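Local coordinates for vacuolar-sorting protein BRO1 (Saccharomyces cerevisiae, PDB 1ZB1) that takes part in sorting cargo proteins into the intralumenal vesicles of multivesicular bodies and recruits the deubiquitinase DOA4 to endosomes, at residues 256-259 / 260-264; 280-283 / 284-287; 304-307 / 308-312; 311-314 / 315-319. All coordinates share one frame; numbering follows the deposited sequence.

Interaction 1 (256-259 / 260-264)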
loop_
_atom_site.group_PDB
_atom_site.type_symbol
_atom_site.label_atom_id
_atom_site.label_comp_id
_atom_site.label_asym_id
_atom_site.label_seq_id
_atom_site.Cartn_x
_atom_site.Cartn_y
_atom_site.Cartn_z
ATOM N N LYS A 256 15.371 9.225 -8.888
ATOM C CA LYS A 256 16.429 10.130 -8.460
ATOM C C LYS A 256 16.945 10.814 -9.734
ATOM O O LYS A 256 17.230 12.013 -9.743
ATOM C CB LYS A 256 17.564 9.355 -7.791
ATOM C CG LYS A 256 18.773 10.208 -7.467
ATOM C CD LYS A 256 19.006 10.322 -5.974
ATOM C CE LYS A 256 19.336 8.973 -5.350
ATOM N NZ LYS A 256 19.666 9.123 -3.904
ATOM N N SER A 257 17.050 10.039 -10.809
ATOM C CA SER A 257 17.508 10.552 -12.098
ATOM C C SER A 257 16.534 11.595 -12.636
ATOM O O SER A 257 16.942 12.670 -13.082
ATOM C CB SER A 257 17.628 9.414 -13.117
ATOM O OG SER A 257 17.880 9.921 -14.422
ATOM N N LEU A 258 15.247 11.264 -12.592
ATOM C CA LEU A 258 14.201 12.155 -13.079
ATOM C C LEU A 258 14.220 13.474 -12.315
ATOM O O LEU A 258 13.964 14.539 -12.882
ATOM C CB LEU A 258 12.832 11.489 -12.925
ATOM C CG LEU A 258 11.720 12.031 -13.823
ATOM C CD1 LEU A 258 12.058 11.706 -15.274
ATOM C CD2 LEU A 258 10.382 11.407 -13.439
ATOM N N SER A 259 14.526 13.391 -11.025
ATOM C CA SER A 259 14.581 14.566 -10.165
ATOM C C SER A 259 15.720 15.502 -10.577
ATOM O O SER A 259 15.533 16.715 -10.693
ATOM C CB SER A 259 14.777 14.134 -8.712
ATOM O OG SER A 259 14.806 15.257 -7.858
ATOM N N ALA A 260 16.901 14.930 -10.785
ATOM C CA ALA A 260 18.073 15.700 -11.186
ATOM C C ALA A 260 17.849 16.332 -12.556
ATOM O O ALA A 260 18.225 17.479 -12.789
ATOM C CB ALA A 260 19.304 14.799 -11.218
ATOM N N TYR A 261 17.240 15.575 -13.461
ATOM C CA TYR A 261 16.953 16.062 -14.802
ATOM C C TYR A 261 16.104 17.331 -14.751
ATOM O O TYR A 261 16.477 18.366 -15.310
ATOM C CB TYR A 261 16.224 14.979 -15.604
ATOM C CG TYR A 261 15.601 15.452 -16.908
ATOM C CD1 TYR A 261 16.376 16.047 -17.909
ATOM C CD2 TYR A 261 14.240 15.285 -17.148
ATOM C CE1 TYR A 261 15.806 16.459 -19.110
ATOM C CE2 TYR A 261 13.661 15.692 -18.342
ATOM C CZ TYR A 261 14.449 16.278 -19.320
ATOM O OH TYR A 261 13.873 16.678 -20.500
ATOM N N TYR A 262 14.965 17.259 -14.070
ATOM C CA TYR A 262 14.089 18.420 -13.993
ATOM C C TYR A 262 14.715 19.606 -13.268
ATOM O O TYR A 262 14.466 20.751 -13.636
ATOM C CB TYR A 262 12.747 18.024 -13.378
ATOM C CG TYR A 262 11.839 17.390 -14.401
ATOM C CD1 TYR A 262 11.168 18.173 -15.341
ATOM C CD2 TYR A 262 11.701 16.004 -14.481
ATOM C CE1 TYR A 262 10.388 17.594 -16.333
ATOM C CE2 TYR A 262 10.927 15.416 -15.469
ATOM C CZ TYR A 262 10.273 16.215 -16.391
ATOM O OH TYR A 262 9.511 15.638 -17.374
ATOM N N HIS A 263 15.538 19.345 -12.257
ATOM C CA HIS A 263 16.189 20.440 -11.550
ATOM C C HIS A 263 17.175 21.099 -12.517
ATOM O O HIS A 263 17.442 22.302 -12.434
ATOM C CB HIS A 263 16.924 19.927 -10.310
ATOM C CG HIS A 263 17.622 21.003 -9.538
ATOM N ND1 HIS A 263 18.986 21.199 -9.597
ATOM C CD2 HIS A 263 17.142 21.960 -8.709
ATOM C CE1 HIS A 263 19.314 22.229 -8.838
ATOM N NE2 HIS A 263 18.213 22.710 -8.288
ATOM N N GLY A 264 17.705 20.299 -13.437
ATOM C CA GLY A 264 18.641 20.811 -14.422
ATOM C C GLY A 264 17.925 21.714 -15.406
ATOM O O GLY A 264 18.433 22.777 -15.760
#
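Leu258 and Tyr262, one helical turn apart, lie side by side and point the same way, the leucine branch meeting the edge of the phenol ring. Leu258 CG approaches Tyr262 CE2 to 3.8 Å within the plane of the ring, and Leu258 CD1 comes almost as near to the same carbon, at 3.9 Å. The two first torsions make this possible: the leucine has CG opposite its own backbone N (chi1 -158°), whereas the tyrosine has CG beside its N (chi1 -81°), which leans the ring back toward the preceding turn. One face of the Tyr262 ring receives Tyr261 CD2, 3.7 Å above the plane and displaced toward the rim, so neighbouring tyrosines pack against each other as well. All of this sits in the middle of helix 242-269, one of the long helices of the mainly helical Bro1 domain, and ordinary i to i+4 bonds run beneath it; Tyr262 N donates to Leu258 O at 3.1 Å, an almost straight bond of 171°. Small residues suit the helix surfaces that meet other helices. Ala260 lies against Phe282 of helix 275-290, and Ser259 turns its OG to Ser212 O on helix 208-230. Tyr261, larger and amphipathic, reaches across to helix 303-322, where its ring meets that of Phe306 edge-to-face.

Interaction 2 (280-283 / 284-287)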
loop_
_atom_site.group_PDB
_atom_site.type_symbol
_atom_site.label_atom_id
_atom_site.label_comp_id
_atom_site.label_asym_id
_atom_site.label_seq_id
_atom_site.Cartn_x
_atom_site.Cartn_y
_atom_site.Cartn_z
ATOM N N LEU A 280 22.745 17.399 -14.979
ATOM C CA LEU A 280 22.352 16.498 -16.059
ATOM C C LEU A 280 23.343 15.340 -16.027
ATOM O O LEU A 280 23.016 14.203 -16.369
ATOM C CB LEU A 280 22.411 17.216 -17.408
ATOM C CG LEU A 280 21.159 18.003 -17.807
ATOM C CD1 LEU A 280 20.052 17.037 -18.187
ATOM C CD2 LEU A 280 20.716 18.897 -16.664
ATOM N N ASP A 281 24.559 15.658 -15.598
ATOM C CA ASP A 281 25.634 14.685 -15.473
ATOM C C ASP A 281 25.189 13.672 -14.419
ATOM O O ASP A 281 25.203 12.463 -14.654
ATOM C CB ASP A 281 26.912 15.396 -15.014
ATOM C CG ASP A 281 28.166 14.604 -15.314
ATOM O OD1 ASP A 281 28.313 13.480 -14.787
ATOM O OD2 ASP A 281 29.012 15.114 -16.079
ATOM N N PHE A 282 24.779 14.186 -13.260
ATOM C CA PHE A 282 24.319 13.351 -12.157
ATOM C C PHE A 282 23.107 12.521 -12.562
ATOM O O PHE A 282 23.005 11.344 -12.208
ATOM C CB PHE A 282 23.959 14.219 -10.950
ATOM C CG PHE A 282 23.434 13.440 -9.779
ATOM C CD1 PHE A 282 24.263 12.569 -9.076
ATOM C CD2 PHE A 282 22.107 13.572 -9.379
ATOM C CE1 PHE A 282 23.779 11.841 -7.989
ATOM C CE2 PHE A 282 21.612 12.849 -8.293
ATOM C CZ PHE A 282 22.450 11.982 -7.597
ATOM N N SER A 283 22.194 13.138 -13.303
ATOM C CA SER A 283 20.993 12.457 -13.762
ATOM C C SER A 283 21.347 11.222 -14.587
ATOM O O SER A 283 20.793 10.142 -14.377
ATOM C CB SER A 283 20.139 13.405 -14.603
ATOM O OG SER A 283 18.947 12.771 -15.035
ATOM N N MET A 284 22.270 11.388 -15.530
ATOM C CA MET A 284 22.704 10.291 -16.387
ATOM C C MET A 284 23.285 9.151 -15.555
ATOM O O MET A 284 23.033 7.984 -15.838
ATOM C CB MET A 284 23.757 10.777 -17.391
ATOM C CG MET A 284 24.238 9.697 -18.360
ATOM S SD MET A 284 22.949 9.134 -19.498
ATOM C CE MET A 284 22.366 7.684 -18.695
ATOM N N GLN A 285 24.070 9.500 -14.541
ATOM C CA GLN A 285 24.677 8.511 -13.656
ATOM C C GLN A 285 23.590 7.628 -13.040
ATOM O O GLN A 285 23.636 6.403 -13.137
ATOM C CB GLN A 285 25.455 9.210 -12.536
ATOM C CG GLN A 285 26.704 9.955 -12.992
ATOM C CD GLN A 285 27.338 10.768 -11.871
ATOM O OE1 GLN A 285 27.553 10.264 -10.768
ATOM N NE2 GLN A 285 27.644 12.032 -12.151
ATOM N N GLN A 286 22.613 8.272 -12.407
ATOM C CA GLN A 286 21.513 7.570 -11.767
ATOM C C GLN A 286 20.716 6.710 -12.737
ATOM O O GLN A 286 20.345 5.584 -12.408
ATOM C CB GLN A 286 20.595 8.573 -11.071
ATOM C CG GLN A 286 21.206 9.168 -9.819
ATOM C CD GLN A 286 21.584 8.100 -8.807
ATOM O OE1 GLN A 286 20.765 7.247 -8.451
ATOM N NE2 GLN A 286 22.823 8.142 -8.335
ATOM N N LEU A 287 20.445 7.231 -13.931
ATOM C CA LEU A 287 19.699 6.455 -14.912
ATOM C C LEU A 287 20.476 5.184 -15.256
ATOM O O LEU A 287 19.900 4.100 -15.370
ATOM C CB LEU A 287 19.459 7.268 -16.184
ATOM C CG LEU A 287 18.775 6.483 -17.305
ATOM C CD1 LEU A 287 17.391 6.056 -16.859
ATOM C CD2 LEU A 287 18.684 7.340 -18.563
#
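Met284 continues the i to i+4 ladder of helix 275-290 in the Bro1 domain, its N bonding to Leu280 O at 3.0 Å. Its side chain bends at chi2 and chi3 and its end leads away from the preceding turn, while CB comes to 3.5 Å from Asp281 O. Gln285 comes next and pairs with Asp281 twice, through the backbone and through the side chains. Its extended chain, with CG beside the backbone N (chi1 -68°), runs back along the helix and brings NE2 to Asp281 OD1 at 3.1 Å. The bond is somewhat bent, at 145°, and reaches the carboxylate oxygen on its anti side, the amide and carboxylate planes standing nearly perpendicular. A carboxylate and a carboxamide suit this exposed flank, since each can pair with the other and still face water. Gln286 has a different task: its chain folds at chi2, and its methylene carbon CG settles over one face of the Phe282 ring as a CH-pi contact, 4.1 Å from the centroid. The methylene gives the ring an apolar C-H partner, while OE1 of the same glutamine is hydrogen-bonded to His253 ND1 of helix 242-269. Leu287, a buried residue, faces Phe306 and Lys307 of helix 303-322; its N bonds to Ser283 O at 3.0 Å, and Ser283, small enough for a helix interface, gives its OG to Ser257 O. Beside the CH-pi contact, Gln286 NE2 lies 3.8 Å from Phe282 CE1.

Interaction 3 (304-307 / 308-312)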
loop_
_atom_site.group_PDB
_atom_site.type_symbol
_atom_site.label_atom_id
_atom_site.label_comp_id
_atom_site.label_asym_id
_atom_site.label_seq_id
_atom_site.Cartn_x
_atom_site.Cartn_y
_atom_site.Cartn_z
ATOM N N ASP A 304 15.575 3.652 -23.035
ATOM C CA ASP A 304 16.460 4.112 -24.103
ATOM C C ASP A 304 16.086 5.501 -24.613
ATOM O O ASP A 304 16.961 6.301 -24.939
ATOM C CB ASP A 304 16.471 3.115 -25.268
ATOM C CG ASP A 304 17.055 1.766 -24.875
ATOM O OD1 ASP A 304 18.057 1.744 -24.126
ATOM O OD2 ASP A 304 16.519 0.727 -25.322
ATOM N N GLY A 305 14.789 5.784 -24.673
ATOM C CA GLY A 305 14.338 7.086 -25.132
ATOM C C GLY A 305 14.717 8.199 -24.170
ATOM O O GLY A 305 15.019 9.317 -24.586
ATOM N N PHE A 306 14.702 7.896 -22.875
ATOM C CA PHE A 306 15.050 8.888 -21.869
ATOM C C PHE A 306 16.555 9.139 -21.877
ATOM O O PHE A 306 17.003 10.263 -21.658
ATOM C CB PHE A 306 14.586 8.421 -20.480
ATOM C CG PHE A 306 14.850 9.416 -19.383
ATOM C CD1 PHE A 306 14.407 10.735 -19.497
ATOM C CD2 PHE A 306 15.543 9.039 -18.237
ATOM C CE1 PHE A 306 14.653 11.665 -18.485
ATOM C CE2 PHE A 306 15.795 9.957 -17.218
ATOM C CZ PHE A 306 15.350 11.275 -17.342
ATOM N N LYS A 307 17.335 8.095 -22.138
ATOM C CA LYS A 307 18.787 8.234 -22.190
ATOM C C LYS A 307 19.133 9.212 -23.306
ATOM O O LYS A 307 20.030 10.040 -23.158
ATOM C CB LYS A 307 19.450 6.878 -22.463
ATOM C CG LYS A 307 20.972 6.919 -22.551
ATOM C CD LYS A 307 21.540 5.506 -22.677
ATOM C CE LYS A 307 23.064 5.492 -22.755
ATOM N NZ LYS A 307 23.576 6.007 -24.057
ATOM N N GLU A 308 18.409 9.111 -24.418
ATOM C CA GLU A 308 18.629 9.990 -25.560
ATOM C C GLU A 308 18.237 11.423 -25.229
ATOM O O GLU A 308 18.925 12.370 -25.611
ATOM C CB GLU A 308 17.823 9.512 -26.769
ATOM C CG GLU A 308 18.360 8.248 -27.410
ATOM C CD GLU A 308 17.648 7.910 -28.706
ATOM O OE1 GLU A 308 17.611 8.779 -29.607
ATOM O OE2 GLU A 308 17.129 6.778 -28.823
ATOM N N THR A 309 17.124 11.577 -24.521
ATOM C CA THR A 309 16.646 12.897 -24.135
ATOM C C THR A 309 17.693 13.621 -23.291
ATOM O O THR A 309 17.931 14.814 -23.483
ATOM C CB THR A 309 15.327 12.796 -23.343
ATOM O OG1 THR A 309 14.309 12.248 -24.186
ATOM C CG2 THR A 309 14.889 14.170 -22.854
ATOM N N LEU A 310 18.325 12.898 -22.369
ATOM C CA LEU A 310 19.349 13.486 -21.513
ATOM C C LEU A 310 20.586 13.886 -22.298
ATOM O O LEU A 310 21.059 15.014 -22.188
ATOM C CB LEU A 310 19.769 12.514 -20.407
ATOM C CG LEU A 310 18.795 12.251 -19.260
ATOM C CD1 LEU A 310 19.449 11.326 -18.244
ATOM C CD2 LEU A 310 18.411 13.563 -18.602
ATOM N N GLU A 311 21.118 12.952 -23.079
ATOM C CA GLU A 311 22.310 13.223 -23.869
ATOM C C GLU A 311 22.074 14.397 -24.806
ATOM O O GLU A 311 22.919 15.280 -24.936
ATOM C CB GLU A 311 22.714 11.979 -24.668
ATOM C CG GLU A 311 23.290 10.868 -23.800
ATOM C CD GLU A 311 23.722 9.647 -24.597
ATOM O OE1 GLU A 311 24.320 8.733 -23.989
ATOM O OE2 GLU A 311 23.463 9.603 -25.820
ATOM N N LYS A 312 20.913 14.401 -25.448
ATOM C CA LYS A 312 20.546 15.460 -26.371
ATOM C C LYS A 312 20.640 16.818 -25.672
ATOM O O LYS A 312 21.277 17.746 -26.173
ATOM C CB LYS A 312 19.126 15.213 -26.877
ATOM C CG LYS A 312 18.816 15.833 -28.228
ATOM C CD LYS A 312 17.673 15.086 -28.904
ATOM C CE LYS A 312 18.017 13.605 -29.073
ATOM N NZ LYS A 312 16.944 12.823 -29.753
#
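Lys307 NZ and Glu311 OE1 form a salt bridge of 2.8 Å one turn apart on the surface of helix 303-322. The lysine chain is extended until chi4, where it bends (-72°) and carries the ammonium over the carboxylate, meeting OE1 from above its plane, 40° out. On another flank Leu310 CG lies over one face of the Phe306 ring, a CH-pi contact 4.2 Å from the centroid, and Leu310 CD2 is 4.0 Å from Phe306 CZ; a branched aliphatic side chain fits a flat ring well here. Thr309 turns its hydroxyl back to the helix, OG1 donating to Gly305 O at 3.0 Å. That carbonyl also accepts Thr309 N, the two donors arriving from opposite faces of its plane. Farther out, Phe306 and Leu310 are held between helices 242-269 and 275-290: Tyr261 meets the phenylalanine ring edge-to-face, and Leu287 packs on it from the other helix. The helix is therefore amphipathic, with hydrocarbon turned to its neighbours and a charge pair on the surface, where water would be expected to weaken the bridge's electrostatic pull.

Interaction 4 (311-314 / 315-319)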
loop_
_atom_site.group_PDB
_atom_site.type_symbol
_atom_site.label_atom_id
_atom_site.label_comp_id
_atom_site.label_asym_id
_atom_site.label_seq_id
_atom_site.Cartn_x
_atom_site.Cartn_y
_atom_site.Cartn_z
ATOM N N GLU A 311 21.118 12.952 -23.079
ATOM C CA GLU A 311 22.310 13.223 -23.869
ATOM C C GLU A 311 22.074 14.397 -24.806
ATOM O O GLU A 311 22.919 15.280 -24.936
ATOM C CB GLU A 311 22.714 11.979 -24.668
ATOM C CG GLU A 311 23.290 10.868 -23.800
ATOM C CD GLU A 311 23.722 9.647 -24.597
ATOM O OE1 GLU A 311 24.320 8.733 -23.989
ATOM O OE2 GLU A 311 23.463 9.603 -25.820
ATOM N N LYS A 312 20.913 14.401 -25.448
ATOM C CA LYS A 312 20.546 15.460 -26.371
ATOM C C LYS A 312 20.640 16.818 -25.672
ATOM O O LYS A 312 21.277 17.746 -26.173
ATOM C CB LYS A 312 19.126 15.213 -26.877
ATOM C CG LYS A 312 18.816 15.833 -28.228
ATOM C CD LYS A 312 17.673 15.086 -28.904
ATOM C CE LYS A 312 18.017 13.605 -29.073
ATOM N NZ LYS A 312 16.944 12.823 -29.753
ATOM N N LYS A 313 20.016 16.922 -24.503
ATOM C CA LYS A 313 20.032 18.162 -23.736
ATOM C C LYS A 313 21.443 18.452 -23.239
ATOM O O LYS A 313 21.898 19.594 -23.249
ATOM C CB LYS A 313 19.085 18.056 -22.540
ATOM C CG LYS A 313 18.625 19.397 -22.006
ATOM C CD LYS A 313 17.769 20.108 -23.048
ATOM C CE LYS A 313 17.368 21.488 -22.585
ATOM N NZ LYS A 313 18.577 22.300 -22.309
ATOM N N GLN A 314 22.129 17.403 -22.804
ATOM C CA GLN A 314 23.491 17.516 -22.300
ATOM C C GLN A 314 24.396 18.153 -23.362
ATOM O O GLN A 314 25.283 18.943 -23.038
ATOM C CB GLN A 314 24.008 16.123 -21.927
ATOM C CG GLN A 314 24.699 16.031 -20.569
ATOM C CD GLN A 314 24.701 14.609 -20.012
ATOM O OE1 GLN A 314 25.304 14.334 -18.971
ATOM N NE2 GLN A 314 24.017 13.700 -20.703
ATOM N N LYS A 315 24.161 17.805 -24.624
ATOM C CA LYS A 315 24.945 18.341 -25.736
ATOM C C LYS A 315 24.781 19.853 -25.839
ATOM O O LYS A 315 25.745 20.605 -25.711
ATOM C CB LYS A 315 24.500 17.716 -27.060
ATOM C CG LYS A 315 24.655 16.210 -27.157
ATOM C CD LYS A 315 24.188 15.719 -28.523
ATOM C CE LYS A 315 24.225 14.201 -28.627
ATOM N NZ LYS A 315 23.818 13.731 -29.982
ATOM N N GLU A 316 23.545 20.280 -26.081
ATOM C CA GLU A 316 23.202 21.692 -26.222
ATOM C C GLU A 316 23.847 22.568 -25.157
ATOM O O GLU A 316 24.488 23.571 -25.472
ATOM C CB GLU A 316 21.681 21.854 -26.182
ATOM C CG GLU A 316 20.960 21.021 -27.235
ATOM C CD GLU A 316 19.447 21.054 -27.094
ATOM O OE1 GLU A 316 18.769 20.352 -27.876
ATOM O OE2 GLU A 316 18.935 21.776 -26.206
ATOM N N LEU A 317 23.675 22.188 -23.896
ATOM C CA LEU A 317 24.249 22.940 -22.784
ATOM C C LEU A 317 25.766 23.042 -22.917
ATOM O O LEU A 317 26.352 24.101 -22.691
ATOM C CB LEU A 317 23.897 22.267 -21.453
ATOM C CG LEU A 317 22.471 22.392 -20.901
ATOM C CD1 LEU A 317 22.269 23.774 -20.309
ATOM C CD2 LEU A 317 21.459 22.117 -21.997
ATOM N N ILE A 318 26.397 21.933 -23.284
ATOM C CA ILE A 318 27.844 21.890 -23.437
ATOM C C ILE A 318 28.338 22.767 -24.589
ATOM O O ILE A 318 29.300 23.520 -24.432
ATOM C CB ILE A 318 28.324 20.437 -23.648
ATOM C CG1 ILE A 318 28.031 19.618 -22.388
ATOM C CG2 ILE A 318 29.812 20.413 -23.967
ATOM C CD1 ILE A 318 28.324 18.142 -22.524
ATOM N N LYS A 319 27.681 22.670 -25.741
ATOM C CA LYS A 319 28.069 23.467 -26.902
ATOM C C LYS A 319 28.018 24.954 -26.576
ATOM O O LYS A 319 29.036 25.646 -26.616
ATOM C CB LYS A 319 27.143 23.178 -28.084
ATOM C CG LYS A 319 27.419 24.044 -29.302
ATOM C CD LYS A 319 26.430 23.757 -30.420
ATOM C CE LYS A 319 26.643 24.698 -31.596
ATOM N NZ LYS A 319 25.667 24.442 -32.694
#
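Residues 311-314 and 315-319 are successive turns of helix 303-322, joined by backbone bonds of uneven quality. Lys315 N donates to Glu311 O at 2.8 Å, and Ile318 N to Gln314 O at 3.2 Å. Between them Glu316 N reaches Lys312 O only weakly, at 3.4 Å, and Lys315 N is a second weak donor to the same carbonyl. Of the side chains, Lys313 and Glu316 cross at about a right angle. The lysine bends at chi2 (65°) and again at chi4, which lays its CD 3.8 Å from Glu316 OE2; the salt bridge from Lys313 NZ to that oxygen is long, at 3.9 Å. The main salt bridge of NZ is with Glu268 OE1 of helix 242-269, although the exact place of NZ is uncertain. The glutamate Glu316 runs out extended, its CG lying 3.5 Å from Lys312 O. Lys315 is likewise extended, its methylenes following the helix past Glu311 O before the ammonium reaches the surface. Long, flexible charged chains suit this exposed flank because their carbons can lie along the backbone while their ends can reach solvent or an opposite charge. Leu317 is the buried residue of the group and an apolar one, and it faces inward. It packs on Ile277 of helix 275-290 and on Glu268 of helix 242-269, while Gln314 touches Leu280.

How the interactions relate
Interactions 1, 2 and 3 follow in series along the chain, on helices 242-269, 275-290 and 303-322; interaction 4 begins where interaction 3 ends, on the same helix, and shares Glu311 and Lys312 with it. All lie on the same side of the chain's centre, towards one end of the elongated Bro1 domain. The centres of interactions 1 and 2 are about 8 Å apart, those of 2 and 3 about 11 Å, and those of 1 and 3 about 13 Å, and each of these pairs touches. Interaction 4 touches interaction 2 through Gln314 but not interaction 1, about 5 Å away at the nearest atoms. Their inner residues supply surfaces by which three consecutive helices pack.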